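Local atomic coordinates of peroxisomal acyl-coenzyme A oxidase 1 (Arabidopsis thaliana, PDB entry 1W07), a protein that catalyses the FAD-dependent, oxygen-consuming desaturation of long- and medium-chain acyl-CoAs to 2-trans-enoyl-CoAs in peroxisomal beta-oxidation, releasing hydrogen peroxide. Residues 463-468 with 491-496; 482-487 with 527-532; 534-539 with 554-559. The protein carries 1 engineered substitution. One frame throughout, in Å; residues are numbered along the deposited sequence.

Contact 1. Residues 463-468 with 491-496; sequences HLLQCR and ALRMAV
Residues 463-468 run from the end of the short helix 461-464 into a loop, while 491-496 are an unbroken piece of the long helix 480-503. Leu465 is the first residue to leave helical geometry; beyond it a backbone hydrogen bond from Gln466 N to His463 O, 3.2 Å, keeps the chain turning. The backbones come nearest at Leu465 and Arg493, whose CA atoms lie 6.1 Å apart. Everything that crosses between the segments is apolar, and Leu465 carries most of it. Its CG stands anti to its own carbonyl carbon (chi1 -80°), so the fork is turned onto the helix and its two methyls part. CD2 settles on the backbone of Arg493, 3.6 Å from the CA of that residue, and also touches its CB and CD. CD1 meets Val496 tip to tip, 3.8 Å from Val496 CG2 and a little farther from CG1. At the branch itself, Leu465 CG lies 4.1 Å from Leu492 CD2, the two leucines crossing roughly at right angles. Leu492, with CG anti to its backbone N (chi1 177°), sends that same CD2 methyl on to Leu464, where it lies 3.8 Å from both CB and CD1. One methyl of the helix is thus shared by two successive residues at the helix-to-loop junction. Arg493 contributes with its backbone and the aliphatic start of a chain bent at chi2 and chi3. Cys467, just downstream, takes no part in this packing but is joined by a disulfide to Cys576. On another side of helix 480-503, Met494 packs against Glu521, Ala522 and Ala525 of helix 516-538, so the long helix lies between that neighbour and the turn at 463-468.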
ATOM      1  N   HIS B 463     -28.308 -29.051   5.050  1.00 51.72           N
ATOM      2  CA  HIS B 463     -27.204 -29.494   5.896  1.00 51.38           C
ATOM      3  C   HIS B 463     -26.160 -28.411   6.084  1.00 51.06           C
ATOM      4  O   HIS B 463     -25.421 -28.429   7.068  1.00 53.03           O
ATOM      5  CB  HIS B 463     -26.532 -30.738   5.314  1.00 52.87           C
ATOM      6  CG  HIS B 463     -26.911 -32.009   6.018  1.00 53.48           C
ATOM      7  ND1 HIS B 463     -26.826 -32.152   7.383  1.00 52.24           N
ATOM      8  CD2 HIS B 463     -27.367 -33.191   5.540  1.00 52.66           C
ATOM      9  CE1 HIS B 463     -27.215 -33.367   7.723  1.00 52.38           C
ATOM     10  NE2 HIS B 463     -27.547 -34.021   6.621  1.00 52.96           N
ATOM     11  N   LEU B 464     -26.098 -27.474   5.143  1.00 50.73           N
ATOM     12  CA  LEU B 464     -25.129 -26.388   5.219  1.00 49.29           C
ATOM     13  C   LEU B 464     -25.333 -25.515   6.450  1.00 49.62           C
ATOM     14  O   LEU B 464     -24.411 -25.344   7.251  1.00 49.97           O
ATOM     15  CB  LEU B 464     -25.187 -25.542   3.942  1.00 46.66           C
ATOM     16  CG  LEU B 464     -24.598 -26.245   2.708  1.00 45.49           C
ATOM     17  CD1 LEU B 464     -24.793 -25.387   1.477  1.00 45.24           C
ATOM     18  CD2 LEU B 464     -23.114 -26.536   2.928  1.00 44.48           C
ATOM     19  N   LEU B 465     -26.538 -24.974   6.615  1.00 49.33           N
ATOM     20  CA  LEU B 465     -26.832 -24.119   7.766  1.00 50.68           C
ATOM     21  C   LEU B 465     -26.965 -24.897   9.068  1.00 51.33           C
ATOM     22  O   LEU B 465     -27.475 -24.378  10.061  1.00 52.73           O
ATOM     23  CB  LEU B 465     -28.110 -23.311   7.518  1.00 50.32           C
ATOM     24  CG  LEU B 465     -27.961 -22.061   6.638  1.00 50.74           C
ATOM     25  CD1 LEU B 465     -29.321 -21.404   6.460  1.00 50.53           C
ATOM     26  CD2 LEU B 465     -26.971 -21.090   7.278  1.00 50.04           C
ATOM     27  N   GLN B 466     -26.501 -26.140   9.066  1.00 51.79           N
ATOM     28  CA  GLN B 466     -26.574 -26.969  10.262  1.00 52.13           C
ATOM     29  C   GLN B 466     -25.549 -28.097  10.214  1.00 51.68           C
ATOM     30  O   GLN B 466     -25.814 -29.193  10.713  1.00 51.67           O
ATOM     31  CB  GLN B 466     -27.984 -27.543  10.408  1.00 52.59           C
ATOM     32  N   CYS B 467     -24.382 -27.830   9.625  1.00 51.83           N
ATOM     33  CA  CYS B 467     -23.352 -28.858   9.526  1.00 50.43           C
ATOM     34  C   CYS B 467     -22.356 -28.916  10.663  1.00 50.94           C
ATOM     35  O   CYS B 467     -22.352 -28.086  11.569  1.00 52.12           O
ATOM     36  CB  CYS B 467     -22.563 -28.762   8.212  1.00 51.91           C
ATOM     37  SG  CYS B 467     -21.678 -27.231   7.734  1.00 56.71           S
ATOM     38  N   ARG B 468     -21.516 -29.940  10.599  1.00 50.08           N
ATOM     39  CA  ARG B 468     -20.486 -30.169  11.588  1.00 51.08           C
ATOM     40  C   ARG B 468     -19.381 -30.946  10.903  1.00 50.82           C
ATOM     41  O   ARG B 468     -19.456 -32.167  10.777  1.00 53.41           O
ATOM     42  CB  ARG B 468     -21.029 -30.978  12.769  1.00 52.50           C
ATOM     43  CG  ARG B 468     -21.881 -30.178  13.741  1.00 53.67           C
ATOM     44  CD  ARG B 468     -22.036 -30.919  15.064  1.00 55.79           C
ATOM     45  NE  ARG B 468     -22.723 -30.111  16.066  1.00 58.22           N
ATOM     46  CZ  ARG B 468     -22.864 -30.469  17.339  1.00 60.35           C
ATOM     47  NH1 ARG B 468     -22.365 -31.626  17.767  1.00 60.26           N
ATOM     48  NH2 ARG B 468     -23.501 -29.674  18.190  1.00 59.90           N
ATOM     49  N   ALA B 491     -20.271 -18.864   3.767  1.00 23.59           N
ATOM     50  CA  ALA B 491     -20.846 -17.848   2.889  1.00 23.40           C
ATOM     51  C   ALA B 491     -22.368 -17.801   3.011  1.00 26.18           C
ATOM     52  O   ALA B 491     -22.956 -16.735   3.188  1.00 25.07           O
ATOM     53  CB  ALA B 491     -20.458 -18.126   1.449  1.00 20.79           C
ATOM     54  N   LEU B 492     -23.001 -18.966   2.907  1.00 26.49           N
ATOM     55  CA  LEU B 492     -24.453 -19.063   3.006  1.00 27.99           C
ATOM     56  C   LEU B 492     -24.931 -18.538   4.357  1.00 26.19           C
ATOM     57  O   LEU B 492     -25.906 -17.801   4.431  1.00 27.30           O
ATOM     58  CB  LEU B 492     -24.901 -20.519   2.831  1.00 28.18           C
ATOM     59  CG  LEU B 492     -26.404 -20.807   2.992  1.00 28.94           C
ATOM     60  CD1 LEU B 492     -27.210 -19.982   2.006  1.00 30.65           C
ATOM     61  CD2 LEU B 492     -26.652 -22.282   2.752  1.00 33.04           C
ATOM     62  N   ARG B 493     -24.233 -18.935   5.414  1.00 24.80           N
ATOM     63  CA  ARG B 493     -24.565 -18.515   6.760  1.00 24.90           C
ATOM     64  C   ARG B 493     -24.552 -16.992   6.889  1.00 25.06           C
ATOM     65  O   ARG B 493     -25.480 -16.395   7.441  1.00 23.28           O
ATOM     66  CB  ARG B 493     -23.576 -19.137   7.746  1.00 27.19           C
ATOM     67  CG  ARG B 493     -23.622 -18.565   9.151  1.00 33.46           C
ATOM     68  CD  ARG B 493     -24.907 -18.907   9.867  1.00 36.82           C
ATOM     69  NE  ARG B 493     -24.649 -19.605  11.130  1.00 42.28           N
ATOM     70  CZ  ARG B 493     -25.592 -19.908  12.014  1.00 40.70           C
ATOM     71  NH1 ARG B 493     -26.852 -19.577  11.768  1.00 40.54           N
ATOM     72  NH2 ARG B 493     -25.280 -20.549  13.131  1.00 41.84           N
ATOM     73  N   MET B 494     -23.496 -16.367   6.382  1.00 22.69           N
ATOM     74  CA  MET B 494     -23.379 -14.915   6.437  1.00 23.13           C
ATOM     75  C   MET B 494     -24.487 -14.233   5.639  1.00 20.04           C
ATOM     76  O   MET B 494     -25.044 -13.236   6.076  1.00 23.40           O
ATOM     77  CB  MET B 494     -22.000 -14.471   5.909  1.00 23.13           C
ATOM     78  CG  MET B 494     -20.844 -14.902   6.808  1.00 23.58           C
ATOM     79  SD  MET B 494     -19.180 -14.610   6.139  1.00 20.65           S
ATOM     80  CE  MET B 494     -18.919 -12.903   6.560  1.00 15.30           C
ATOM     81  N   ALA B 495     -24.803 -14.776   4.473  1.00 19.48           N
ATOM     82  CA  ALA B 495     -25.843 -14.204   3.621  1.00 21.95           C
ATOM     83  C   ALA B 495     -27.228 -14.344   4.262  1.00 25.48           C
ATOM     84  O   ALA B 495     -28.008 -13.387   4.287  1.00 23.76           O
ATOM     85  CB  ALA B 495     -25.835 -14.876   2.272  1.00 19.34           C
ATOM     86  N   VAL B 496     -27.531 -15.532   4.778  1.00 24.72           N
ATOM     87  CA  VAL B 496     -28.816 -15.769   5.418  1.00 27.16           C
ATOM     88  C   VAL B 496     -28.985 -14.861   6.631  1.00 26.31           C
ATOM     89  O   VAL B 496     -30.077 -14.379   6.909  1.00 26.01           O
ATOM     90  CB  VAL B 496     -28.957 -17.241   5.855  1.00 26.24           C
ATOM     91  CG1 VAL B 496     -30.222 -17.420   6.683  1.00 27.49           C
ATOM     92  CG2 VAL B 496     -28.999 -18.132   4.624  1.00 28.98           C
TER

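Contact 2. Residues 482-487 with 527-532; sequences VVLEAF and CQLIVV
Two nearly antiparallel helices of the all-helical C-terminal region, 480-503 and 516-538, pack side by side here; the axes of the two short segments approach to 10.0 Å at an angle of 167°. The aromatic part of the contact is a CH-pi interaction. Val532 CG2 sits over one face of the Phe487 ring, 4.0 Å from its centroid and 23° off the normal, displaced toward the rim carrying CD2 and CE2. Phe571 meets the same ring edge-to-face, so the phenyl group is held by partners beyond this helix pair as well. Aliphatic packing makes up the rest. Leu529, with CG anti to its backbone N (chi1 164°), presses CD1 against Phe487 CB at 3.6 Å, at the root of the aromatic side chain rather than on its ring. Leu529 CD1 has a looser neighbour in Leu484 CD2, 4.3 Å away. Gln528, buried beside this packing, has its OE1 satisfied by a hydrogen bond to Arg490 NH1, one turn farther along helix 480-503, and its side chain also touches Leu383 of helix 370-398. The two branches of Val532 divide the work: while CG2 covers the ring, CG1, anti to the backbone N, turns to helix 480-503 and meets Val483 CG1 obliquely at 3.8 Å.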
ATOM      1  N   VAL B 482     -14.403 -31.320   2.189  1.00 23.68           N
ATOM      2  CA  VAL B 482     -14.354 -30.742   3.524  1.00 24.66           C
ATOM      3  C   VAL B 482     -14.143 -29.226   3.412  1.00 24.96           C
ATOM      4  O   VAL B 482     -14.737 -28.429   4.158  1.00 23.33           O
ATOM      5  CB  VAL B 482     -13.201 -31.356   4.355  1.00 22.11           C
ATOM      6  CG1 VAL B 482     -13.055 -30.610   5.648  1.00 20.55           C
ATOM      7  CG2 VAL B 482     -13.480 -32.851   4.630  1.00 23.15           C
ATOM      8  N   VAL B 483     -13.299 -28.827   2.470  1.00 25.17           N
ATOM      9  CA  VAL B 483     -13.018 -27.419   2.269  1.00 23.32           C
ATOM     10  C   VAL B 483     -14.229 -26.723   1.667  1.00 20.91           C
ATOM     11  O   VAL B 483     -14.666 -25.701   2.178  1.00 23.24           O
ATOM     12  CB  VAL B 483     -11.786 -27.235   1.351  1.00 23.15           C
ATOM     13  CG1 VAL B 483     -11.598 -25.754   1.009  1.00 18.14           C
ATOM     14  CG2 VAL B 483     -10.552 -27.777   2.056  1.00 17.56           C
ATOM     15  N   LEU B 484     -14.778 -27.286   0.598  1.00 22.33           N
ATOM     16  CA  LEU B 484     -15.932 -26.688  -0.055  1.00 24.83           C
ATOM     17  C   LEU B 484     -17.097 -26.522   0.898  1.00 26.65           C
ATOM     18  O   LEU B 484     -17.737 -25.468   0.929  1.00 26.91           O
ATOM     19  CB  LEU B 484     -16.371 -27.518  -1.265  1.00 26.39           C
ATOM     20  CG  LEU B 484     -15.543 -27.359  -2.538  1.00 27.01           C
ATOM     21  CD1 LEU B 484     -16.043 -28.318  -3.604  1.00 28.06           C
ATOM     22  CD2 LEU B 484     -15.648 -25.926  -3.031  1.00 29.87           C
ATOM     23  N   GLU B 485     -17.378 -27.562   1.676  1.00 26.59           N
ATOM     24  CA  GLU B 485     -18.475 -27.518   2.636  1.00 28.26           C
ATOM     25  C   GLU B 485     -18.274 -26.366   3.607  1.00 26.78           C
ATOM     26  O   GLU B 485     -19.197 -25.603   3.882  1.00 26.66           O
ATOM     27  CB  GLU B 485     -18.559 -28.834   3.413  1.00 30.79           C
ATOM     28  CG  GLU B 485     -19.645 -28.846   4.473  1.00 33.64           C
ATOM     29  CD  GLU B 485     -19.639 -30.118   5.296  1.00 36.75           C
ATOM     30  OE1 GLU B 485     -18.598 -30.422   5.923  1.00 38.10           O
ATOM     31  OE2 GLU B 485     -20.676 -30.810   5.321  1.00 37.76           O
ATOM     32  N   ALA B 486     -17.061 -26.247   4.129  1.00 22.96           N
ATOM     33  CA  ALA B 486     -16.749 -25.175   5.066  1.00 21.89           C
ATOM     34  C   ALA B 486     -16.978 -23.792   4.455  1.00 20.30           C
ATOM     35  O   ALA B 486     -17.620 -22.944   5.075  1.00 18.66           O
ATOM     36  CB  ALA B 486     -15.318 -25.298   5.528  1.00 23.24           C
ATOM     37  N   PHE B 487     -16.454 -23.555   3.251  1.00 21.94           N
ATOM     38  CA  PHE B 487     -16.622 -22.250   2.595  1.00 21.89           C
ATOM     39  C   PHE B 487     -18.061 -21.964   2.153  1.00 22.15           C
ATOM     40  O   PHE B 487     -18.512 -20.822   2.216  1.00 23.06           O
ATOM     41  CB  PHE B 487     -15.688 -22.122   1.386  1.00 23.13           C
ATOM     42  CG  PHE B 487     -14.292 -21.677   1.740  1.00 22.08           C
ATOM     43  CD1 PHE B 487     -13.412 -22.535   2.392  1.00 21.96           C
ATOM     44  CD2 PHE B 487     -13.870 -20.385   1.443  1.00 22.48           C
ATOM     45  CE1 PHE B 487     -12.135 -22.113   2.746  1.00 19.38           C
ATOM     46  CE2 PHE B 487     -12.597 -19.950   1.787  1.00 21.84           C
ATOM     47  CZ  PHE B 487     -11.727 -20.818   2.444  1.00 23.36           C
ATOM     48  N   CYS B 527     -17.540 -14.601  -3.070  1.00 16.39           N
ATOM     49  CA  CYS B 527     -16.501 -14.543  -4.103  1.00 16.40           C
ATOM     50  C   CYS B 527     -15.307 -15.437  -3.782  1.00 14.14           C
ATOM     51  O   CYS B 527     -14.716 -16.024  -4.695  1.00 14.80           O
ATOM     52  CB  CYS B 527     -16.007 -13.115  -4.288  1.00 17.45           C
ATOM     53  SG  CYS B 527     -17.283 -12.026  -4.888  1.00 18.82           S
ATOM     54  N   GLN B 528     -14.937 -15.535  -2.502  1.00 13.46           N
ATOM     55  CA  GLN B 528     -13.803 -16.375  -2.112  1.00 16.13           C
ATOM     56  C   GLN B 528     -14.145 -17.840  -2.346  1.00 16.76           C
ATOM     57  O   GLN B 528     -13.302 -18.619  -2.793  1.00 19.24           O
ATOM     58  CB  GLN B 528     -13.426 -16.134  -0.640  1.00 16.66           C
ATOM     59  CG  GLN B 528     -12.841 -14.739  -0.391  1.00 14.09           C
ATOM     60  CD  GLN B 528     -12.626 -14.419   1.081  1.00 15.91           C
ATOM     61  OE1 GLN B 528     -13.315 -14.950   1.957  1.00 13.02           O
ATOM     62  NE2 GLN B 528     -11.702 -13.505   1.356  1.00 15.47           N
ATOM     63  N   LEU B 529     -15.383 -18.212  -2.033  1.00 18.37           N
ATOM     64  CA  LEU B 529     -15.839 -19.586  -2.249  1.00 18.89           C
ATOM     65  C   LEU B 529     -15.664 -19.916  -3.731  1.00 19.53           C
ATOM     66  O   LEU B 529     -15.174 -20.983  -4.078  1.00 21.93           O
ATOM     67  CB  LEU B 529     -17.311 -19.719  -1.868  1.00 17.73           C
ATOM     68  CG  LEU B 529     -18.051 -20.960  -2.379  1.00 24.09           C
ATOM     69  CD1 LEU B 529     -17.446 -22.245  -1.807  1.00 18.13           C
ATOM     70  CD2 LEU B 529     -19.516 -20.834  -1.996  1.00 22.88           C
ATOM     71  N   ILE B 530     -16.066 -18.990  -4.604  1.00 17.28           N
ATOM     72  CA  ILE B 530     -15.935 -19.203  -6.042  1.00 14.05           C
ATOM     73  C   ILE B 530     -14.464 -19.467  -6.436  1.00 18.12           C
ATOM     74  O   ILE B 530     -14.169 -20.396  -7.199  1.00 16.34           O
ATOM     75  CB  ILE B 530     -16.477 -17.980  -6.816  1.00 15.04           C
ATOM     76  CG1 ILE B 530     -17.995 -17.856  -6.601  1.00 18.97           C
ATOM     77  CG2 ILE B 530     -16.140 -18.095  -8.290  1.00 15.79           C
ATOM     78  CD1 ILE B 530     -18.642 -16.629  -7.264  1.00 13.33           C
ATOM     79  N   VAL B 531     -13.540 -18.654  -5.926  1.00 17.58           N
ATOM     80  CA  VAL B 531     -12.132 -18.825  -6.254  1.00 15.09           C
ATOM     81  C   VAL B 531     -11.652 -20.189  -5.752  1.00 13.66           C
ATOM     82  O   VAL B 531     -10.976 -20.931  -6.465  1.00 16.09           O
ATOM     83  CB  VAL B 531     -11.276 -17.688  -5.619  1.00 18.76           C
ATOM     84  CG1 VAL B 531      -9.813 -17.867  -5.998  1.00 17.31           C
ATOM     85  CG2 VAL B 531     -11.771 -16.321  -6.093  1.00 15.27           C
ATOM     86  N   VAL B 532     -12.011 -20.532  -4.526  1.00 16.52           N
ATOM     87  CA  VAL B 532     -11.594 -21.810  -3.965  1.00 17.78           C
ATOM     88  C   VAL B 532     -12.143 -22.988  -4.764  1.00 18.77           C
ATOM     89  O   VAL B 532     -11.419 -23.951  -5.037  1.00 18.21           O
ATOM     90  CB  VAL B 532     -12.049 -21.969  -2.499  1.00 19.62           C
ATOM     91  CG1 VAL B 532     -11.676 -23.359  -2.002  1.00 21.10           C
ATOM     92  CG2 VAL B 532     -11.406 -20.911  -1.619  1.00 20.21           C
TER

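Contact 3. Residues 534-539 with 554-559; sequences KFIAKL and NLCYIY
This is a buried apolar contact, centred on one aromatic ring and one cysteine, between the C-terminal end of helix 516-538 and the middle of helix 548-566. Phe535 lies flat against the opposing backbone: Cys556 CA stands over the centre of its ring, 3.6 Å from the centroid and 14° off the normal, a CH-pi contact. Phe535 CZ also reaches Leu555 CB at 4.1 Å. The two helices form an antiparallel hairpin, their segment axes 9.8 Å apart and crossing at -164°, and Cys556 points toward helix 516-538 between Phe535, Ile536 and Leu539. With SG anti to the backbone N (chi1 175°), the sulfur is directed at that helix, obliquely beside the Phe535 ring at 4.3 Å from its centroid, in a sulfur-aromatic contact. Cys556 SG also meets Ile536 CG1 at 3.7 Å and lies over one face of the Tyr557 ring, toward the rim. An alanine in place of Phe535 would remove the ring and probably leave Cys556 poorly packed, while also losing the edge-to-face partner of Phe346 on helix 328-363. Leu539 adds its CD1 methyl, 3.6 Å from Cys556 CB and 4.3 Å from Tyr557 CE1.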
ATOM      1  N   LYS B 534     -13.070 -23.066  -7.919  1.00 19.79           N
ATOM      2  CA  LYS B 534     -12.481 -23.153  -9.254  1.00 18.29           C
ATOM      3  C   LYS B 534     -11.060 -23.714  -9.227  1.00 17.81           C
ATOM      4  O   LYS B 534     -10.619 -24.346 -10.189  1.00 20.55           O
ATOM      5  CB  LYS B 534     -12.489 -21.791  -9.941  1.00 20.77           C
ATOM      6  CG  LYS B 534     -13.880 -21.224 -10.082  1.00 27.63           C
ATOM      7  CD  LYS B 534     -14.768 -22.185 -10.843  1.00 32.10           C
ATOM      8  CE  LYS B 534     -16.220 -21.771 -10.769  1.00 34.67           C
ATOM      9  NZ  LYS B 534     -17.059 -22.720 -11.546  1.00 37.39           N
ATOM     10  N   PHE B 535     -10.341 -23.481  -8.133  1.00 19.06           N
ATOM     11  CA  PHE B 535      -8.989 -24.017  -7.978  1.00 19.32           C
ATOM     12  C   PHE B 535      -9.106 -25.531  -7.771  1.00 19.03           C
ATOM     13  O   PHE B 535      -8.365 -26.307  -8.369  1.00 19.92           O
ATOM     14  CB  PHE B 535      -8.293 -23.368  -6.775  1.00 17.68           C
ATOM     15  CG  PHE B 535      -6.790 -23.384  -6.851  1.00 16.59           C
ATOM     16  CD1 PHE B 535      -6.048 -22.414  -6.190  1.00 18.80           C
ATOM     17  CD2 PHE B 535      -6.118 -24.354  -7.593  1.00 18.93           C
ATOM     18  CE1 PHE B 535      -4.652 -22.404  -6.267  1.00 21.45           C
ATOM     19  CE2 PHE B 535      -4.725 -24.355  -7.678  1.00 20.00           C
ATOM     20  CZ  PHE B 535      -3.989 -23.373  -7.010  1.00 19.78           C
ATOM     21  N   ILE B 536     -10.037 -25.949  -6.915  1.00 21.79           N
ATOM     22  CA  ILE B 536     -10.267 -27.372  -6.652  1.00 23.32           C
ATOM     23  C   ILE B 536     -10.728 -28.063  -7.948  1.00 23.82           C
ATOM     24  O   ILE B 536     -10.390 -29.219  -8.207  1.00 22.78           O
ATOM     25  CB  ILE B 536     -11.349 -27.564  -5.552  1.00 24.28           C
ATOM     26  CG1 ILE B 536     -10.819 -27.044  -4.219  1.00 24.76           C
ATOM     27  CG2 ILE B 536     -11.763 -29.035  -5.459  1.00 24.09           C
ATOM     28  CD1 ILE B 536     -11.804 -27.155  -3.066  1.00 25.90           C
ATOM     29  N   ALA B 537     -11.500 -27.347  -8.762  1.00 22.68           N
ATOM     30  CA  ALA B 537     -11.984 -27.903 -10.019  1.00 21.52           C
ATOM     31  C   ALA B 537     -10.822 -28.052 -10.992  1.00 25.12           C
ATOM     32  O   ALA B 537     -10.778 -28.988 -11.792  1.00 23.33           O
ATOM     33  CB  ALA B 537     -13.050 -26.998 -10.624  1.00 22.72           C
ATOM     34  N   LYS B 538      -9.878 -27.120 -10.920  1.00 25.65           N
ATOM     35  CA  LYS B 538      -8.732 -27.149 -11.813  1.00 25.33           C
ATOM     36  C   LYS B 538      -7.910 -28.404 -11.590  1.00 24.84           C
ATOM     37  O   LYS B 538      -7.377 -28.981 -12.542  1.00 22.82           O
ATOM     38  CB  LYS B 538      -7.854 -25.920 -11.587  1.00 26.26           C
ATOM     39  CG  LYS B 538      -6.624 -25.863 -12.491  1.00 26.01           C
ATOM     40  CD  LYS B 538      -7.013 -25.718 -13.957  1.00 27.15           C
ATOM     41  CE  LYS B 538      -5.780 -25.653 -14.851  1.00 30.07           C
ATOM     42  NZ  LYS B 538      -6.152 -25.409 -16.271  1.00 27.63           N
ATOM     43  N   LEU B 539      -7.813 -28.821 -10.332  1.00 23.97           N
ATOM     44  CA  LEU B 539      -7.039 -30.004  -9.966  1.00 28.14           C
ATOM     45  C   LEU B 539      -7.699 -31.296 -10.430  1.00 29.92           C
ATOM     46  O   LEU B 539      -7.069 -32.354 -10.408  1.00 31.30           O
ATOM     47  CB  LEU B 539      -6.849 -30.061  -8.450  1.00 27.71           C
ATOM     48  CG  LEU B 539      -6.183 -28.862  -7.781  1.00 25.96           C
ATOM     49  CD1 LEU B 539      -6.132 -29.100  -6.287  1.00 27.94           C
ATOM     50  CD2 LEU B 539      -4.788 -28.659  -8.333  1.00 27.87           C
ATOM     51  N   ASN B 554      -0.797 -28.350  -3.397  1.00 16.38           N
ATOM     52  CA  ASN B 554      -0.271 -27.658  -2.219  1.00 17.50           C
ATOM     53  C   ASN B 554      -0.768 -26.210  -2.188  1.00 17.09           C
ATOM     54  O   ASN B 554      -1.282 -25.745  -1.183  1.00 15.29           O
ATOM     55  CB  ASN B 554       1.275 -27.657  -2.217  1.00 20.32           C
ATOM     56  CG  ASN B 554       1.888 -29.026  -1.924  1.00 24.74           C
ATOM     57  OD1 ASN B 554       1.315 -29.837  -1.190  1.00 26.34           O
ATOM     58  ND2 ASN B 554       3.081 -29.263  -2.459  1.00 24.89           N
ATOM     59  N   LEU B 555      -0.596 -25.498  -3.299  1.00 18.39           N
ATOM     60  CA  LEU B 555      -1.014 -24.104  -3.382  1.00 17.10           C
ATOM     61  C   LEU B 555      -2.528 -23.969  -3.216  1.00 16.59           C
ATOM     62  O   LEU B 555      -3.006 -23.064  -2.529  1.00 16.32           O
ATOM     63  CB  LEU B 555      -0.573 -23.496  -4.721  1.00 17.64           C
ATOM     64  CG  LEU B 555       0.940 -23.426  -4.980  1.00 17.71           C
ATOM     65  CD1 LEU B 555       1.213 -22.863  -6.391  1.00 15.84           C
ATOM     66  CD2 LEU B 555       1.589 -22.566  -3.889  1.00 17.36           C
ATOM     67  N   CYS B 556      -3.282 -24.877  -3.831  1.00 16.83           N
ATOM     68  CA  CYS B 556      -4.734 -24.844  -3.730  1.00 15.63           C
ATOM     69  C   CYS B 556      -5.183 -24.822  -2.285  1.00 16.06           C
ATOM     70  O   CYS B 556      -6.011 -23.992  -1.910  1.00 14.16           O
ATOM     71  CB  CYS B 556      -5.366 -26.054  -4.428  1.00 18.82           C
ATOM     72  SG  CYS B 556      -7.170 -26.192  -4.243  1.00 21.46           S
ATOM     73  N   TYR B 557      -4.655 -25.731  -1.465  1.00 15.30           N
ATOM     74  CA  TYR B 557      -5.079 -25.771  -0.076  1.00 15.62           C
ATOM     75  C   TYR B 557      -4.445 -24.718   0.813  1.00 14.94           C
ATOM     76  O   TYR B 557      -4.979 -24.407   1.882  1.00 16.87           O
ATOM     77  CB  TYR B 557      -4.921 -27.188   0.494  1.00 16.51           C
ATOM     78  CG  TYR B 557      -5.901 -28.133  -0.149  1.00 19.69           C
ATOM     79  CD1 TYR B 557      -5.561 -28.836  -1.306  1.00 18.21           C
ATOM     80  CD2 TYR B 557      -7.215 -28.229   0.318  1.00 20.43           C
ATOM     81  CE1 TYR B 557      -6.510 -29.600  -1.986  1.00 25.29           C
ATOM     82  CE2 TYR B 557      -8.164 -28.994  -0.360  1.00 21.83           C
ATOM     83  CZ  TYR B 557      -7.812 -29.667  -1.505  1.00 23.04           C
ATOM     84  OH  TYR B 557      -8.785 -30.355  -2.196  1.00 24.81           O
ATOM     85  N   ILE B 558      -3.315 -24.165   0.379  1.00 14.86           N
ATOM     86  CA  ILE B 558      -2.673 -23.074   1.109  1.00 15.62           C
ATOM     87  C   ILE B 558      -3.607 -21.869   0.965  1.00 14.21           C
ATOM     88  O   ILE B 558      -3.878 -21.165   1.933  1.00 13.43           O
ATOM     89  CB  ILE B 558      -1.290 -22.675   0.498  1.00 15.40           C
ATOM     90  CG1 ILE B 558      -0.198 -23.634   0.982  1.00 20.17           C
ATOM     91  CG2 ILE B 558      -0.959 -21.207   0.860  1.00 12.95           C
ATOM     92  CD1 ILE B 558       1.177 -23.356   0.381  1.00 19.41           C
ATOM     93  N   TYR B 559      -4.092 -21.628  -0.250  1.00 12.99           N
ATOM     94  CA  TYR B 559      -5.001 -20.500  -0.498  1.00 14.98           C
ATOM     95  C   TYR B 559      -6.252 -20.624   0.400  1.00 16.72           C
ATOM     96  O   TYR B 559      -6.600 -19.705   1.151  1.00 12.15           O
ATOM     97  CB  TYR B 559      -5.402 -20.472  -1.989  1.00 14.86           C
ATOM     98  CG  TYR B 559      -6.343 -19.339  -2.383  1.00 13.06           C
ATOM     99  CD1 TYR B 559      -5.923 -18.000  -2.378  1.00 18.48           C
ATOM    100  CD2 TYR B 559      -7.674 -19.599  -2.679  1.00 14.26           C
ATOM    101  CE1 TYR B 559      -6.828 -16.944  -2.651  1.00 14.71           C
ATOM    102  CE2 TYR B 559      -8.580 -18.567  -2.945  1.00 13.88           C
ATOM    103  CZ  TYR B 559      -8.166 -17.256  -2.932  1.00 17.05           C
ATOM    104  OH  TYR B 559      -9.097 -16.271  -3.208  1.00 14.49           O
TER

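Along the chain, contact 1 opens first: it closes a loop of 22 residues that brings the end of helix 461-464 back onto helix 480-503. Contact 2 starts inside that loop and ends beyond it, so the two cross; both use helix 480-503, and Leu464 CD2 approaches Glu485 O. Contact 2 spans 39 mostly helical residues to reach helix 516-538. Contact 3 follows in series, closing a loop of 14 residues that holds the turn from helix 516-538 to helix 548-566. Contacts 2 and 3 touch, Val483 CG2 lying 3.6 Å from Tyr557 CE2, whereas contacts 1 and 3 stay about 12 Å apart at their nearest atoms. Together they tie helices 461-464, 480-503, 516-538 and 548-566 to one another in sequence.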